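Local coordinates for protein ribose 5-phosphate isomerase (Trypanosoma cruzi, PDB 3M1P) that probably interconverts ribose 5-phosphate and ribulose 5-phosphate as a type B isomerase, at residues A78-V82 / P83-A87. The protein carries 1 engineered substitution. Numbering follows the deposited sequence.
Sequences AANKV and PGVRA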
ATOM      1  N   ALA A  78      -0.730 -20.533  -6.236  1.00 13.97           N
ATOM      2  CA  ALA A  78      -1.483 -21.780  -6.389  1.00 14.43           C
ATOM      3  C   ALA A  78      -2.583 -21.683  -7.446  1.00 14.93           C
ATOM      4  O   ALA A  78      -2.643 -22.523  -8.349  1.00 15.79           O
ATOM      5  CB  ALA A  78      -2.053 -22.251  -5.041  1.00 14.18           C
ATOM      6  N   ALA A  79      -3.425 -20.650  -7.355  1.00 14.75           N
ATOM      7  CA  ALA A  79      -4.555 -20.491  -8.268  1.00 14.87           C
ATOM      8  C   ALA A  79      -4.161 -20.329  -9.751  1.00 15.27           C
ATOM      9  O   ALA A  79      -4.856 -20.842 -10.658  1.00 15.85           O
ATOM     10  CB  ALA A  79      -5.460 -19.347  -7.807  1.00 14.28           C
ATOM     11  N   ASN A  80      -3.057 -19.630  -9.999  1.00 14.76           N
ATOM     12  CA  ASN A  80      -2.555 -19.455 -11.357  1.00 14.87           C
ATOM     13  C   ASN A  80      -1.959 -20.712 -11.994  1.00 15.14           C
ATOM     14  O   ASN A  80      -1.767 -20.753 -13.205  1.00 14.67           O
ATOM     15  CB  ASN A  80      -1.557 -18.297 -11.425  1.00 14.66           C
ATOM     16  CG  ASN A  80      -2.245 -16.961 -11.481  1.00 13.96           C
ATOM     17  OD1 ASN A  80      -3.184 -16.777 -12.256  1.00 13.45           O
ATOM     18  ND2 ASN A  80      -1.787 -16.018 -10.662  1.00 10.35           N
ATOM     19  N   LYS A  81      -1.675 -21.726 -11.178  1.00 15.57           N
ATOM     20  CA  LYS A  81      -1.231 -23.030 -11.687  1.00 16.30           C
ATOM     21  C   LYS A  81      -2.352 -23.808 -12.371  1.00 16.72           C
ATOM     22  O   LYS A  81      -2.093 -24.834 -13.024  1.00 16.96           O
ATOM     23  CB  LYS A  81      -0.626 -23.894 -10.570  1.00 15.80           C
ATOM     24  CG  LYS A  81       0.618 -23.313  -9.899  1.00 16.54           C
ATOM     25  CD  LYS A  81       1.645 -22.882 -10.931  1.00 14.99           C
ATOM     26  CE  LYS A  81       2.881 -22.322 -10.279  1.00 13.45           C
ATOM     27  NZ  LYS A  81       3.980 -22.126 -11.299  1.00 12.27           N
ATOM     28  N   VAL A  82      -3.590 -23.340 -12.202  1.00 16.98           N
ATOM     29  CA  VAL A  82      -4.754 -23.959 -12.859  1.00 17.09           C
ATOM     30  C   VAL A  82      -4.984 -23.268 -14.209  1.00 17.45           C
ATOM     31  O   VAL A  82      -5.118 -22.043 -14.267  1.00 17.76           O
ATOM     32  CB  VAL A  82      -6.020 -23.959 -11.955  1.00 16.86           C
ATOM     33  CG1 VAL A  82      -7.206 -24.559 -12.684  1.00 16.77           C
ATOM     34  CG2 VAL A  82      -5.755 -24.735 -10.664  1.00 15.46           C
ATOM     35  N   PRO A  83      -4.971 -24.044 -15.313  1.00 17.66           N
ATOM     36  CA  PRO A  83      -5.125 -23.411 -16.622  1.00 17.51           C
ATOM     37  C   PRO A  83      -6.488 -22.741 -16.767  1.00 17.02           C
ATOM     38  O   PRO A  83      -7.486 -23.286 -16.315  1.00 16.76           O
ATOM     39  CB  PRO A  83      -4.979 -24.583 -17.608  1.00 17.82           C
ATOM     40  CG  PRO A  83      -4.276 -25.654 -16.836  1.00 18.41           C
ATOM     41  CD  PRO A  83      -4.789 -25.499 -15.429  1.00 18.10           C
ATOM     42  N   GLY A  84      -6.515 -21.562 -17.379  1.00 16.94           N
ATOM     43  CA  GLY A  84      -7.751 -20.802 -17.525  1.00 16.84           C
ATOM     44  C   GLY A  84      -7.911 -19.771 -16.424  1.00 16.63           C
ATOM     45  O   GLY A  84      -8.742 -18.879 -16.516  1.00 17.17           O
ATOM     46  N   VAL A  85      -7.104 -19.886 -15.378  1.00 16.35           N
ATOM     47  CA  VAL A  85      -7.202 -18.971 -14.251  1.00 15.78           C
ATOM     48  C   VAL A  85      -6.243 -17.793 -14.442  1.00 15.25           C
ATOM     49  O   VAL A  85      -5.089 -17.966 -14.876  1.00 14.99           O
ATOM     50  CB  VAL A  85      -6.968 -19.700 -12.910  1.00 15.56           C
ATOM     51  CG1 VAL A  85      -6.763 -18.716 -11.766  1.00 16.03           C
ATOM     52  CG2 VAL A  85      -8.132 -20.621 -12.607  1.00 15.44           C
ATOM     53  N   ARG A  86      -6.748 -16.598 -14.149  1.00 13.98           N
ATOM     54  CA  ARG A  86      -5.933 -15.391 -14.079  1.00 13.20           C
ATOM     55  C   ARG A  86      -6.211 -14.762 -12.722  1.00 12.39           C
ATOM     56  O   ARG A  86      -7.187 -14.036 -12.547  1.00 11.91           O
ATOM     57  CB  ARG A  86      -6.255 -14.439 -15.232  1.00 13.37           C
ATOM     58  CG  ARG A  86      -5.905 -15.017 -16.611  1.00 14.51           C
ATOM     59  CD  ARG A  86      -6.184 -14.026 -17.718  1.00 16.86           C
ATOM     60  NE  ARG A  86      -7.613 -13.755 -17.803  1.00 18.83           N
ATOM     61  CZ  ARG A  86      -8.506 -14.593 -18.322  1.00 19.19           C
ATOM     62  NH1 ARG A  86      -8.116 -15.764 -18.825  1.00 16.43           N
ATOM     63  NH2 ARG A  86      -9.793 -14.257 -18.335  1.00 17.22           N
ATOM     64  N   ALA A  87      -5.351 -15.091 -11.763  1.00 11.69           N
ATOM     65  CA  ALA A  87      -5.530 -14.729 -10.368  1.00 11.58           C
ATOM     66  C   ALA A  87      -4.619 -13.567 -10.018  1.00 11.58           C
ATOM     67  O   ALA A  87      -3.385 -13.666 -10.141  1.00 11.49           O
ATOM     68  CB  ALA A  87      -5.232 -15.917  -9.471  1.00 11.78           C
TER
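The side-chain carboxamide of Asn80 meets the backbone N and O of Ala87 with its OD1 and ND2, while the methyl of Ala87 lies over one face, off its centre, with CB 3.6 Å from both OD1 and ND2 of Asn80. Ala87 N donates to Asn80 OD1 at 2.8 Å, nearly straight at 170° but tilted from the carbonyl plane. In return, Asn80 ND2 reaches a lone pair of Ala87 O at 2.9 Å, close to its own amide plane, and more weakly Ser76 O; the two Ala87 bonds fix the carboxamide's rotation. The amide thus ties the C-terminal part of helix 73-80 to the start of strand 87-89, an outer strand of the chain's five-stranded parallel sheet. Between them the chain reverses in a type II turn, closed by Val85 N to Val82 O at 3.1 Å, with Pro83 and Gly84 at its corners; at Gly84 (phi 96°) a side chain would crowd Pro83 O. Val85 CG1, anti to the backbone N (chi1 167°), points back to the helix and touches Ala79 O, while its CG2 lies 4.0 Å from Val82 CB. Above the same amide face, the CB atoms of Ala79 and Ala87 meet at 3.8 Å. Lys81 NZ of the second subunit hydrogen-bonds to Asn80 O and Val85 O.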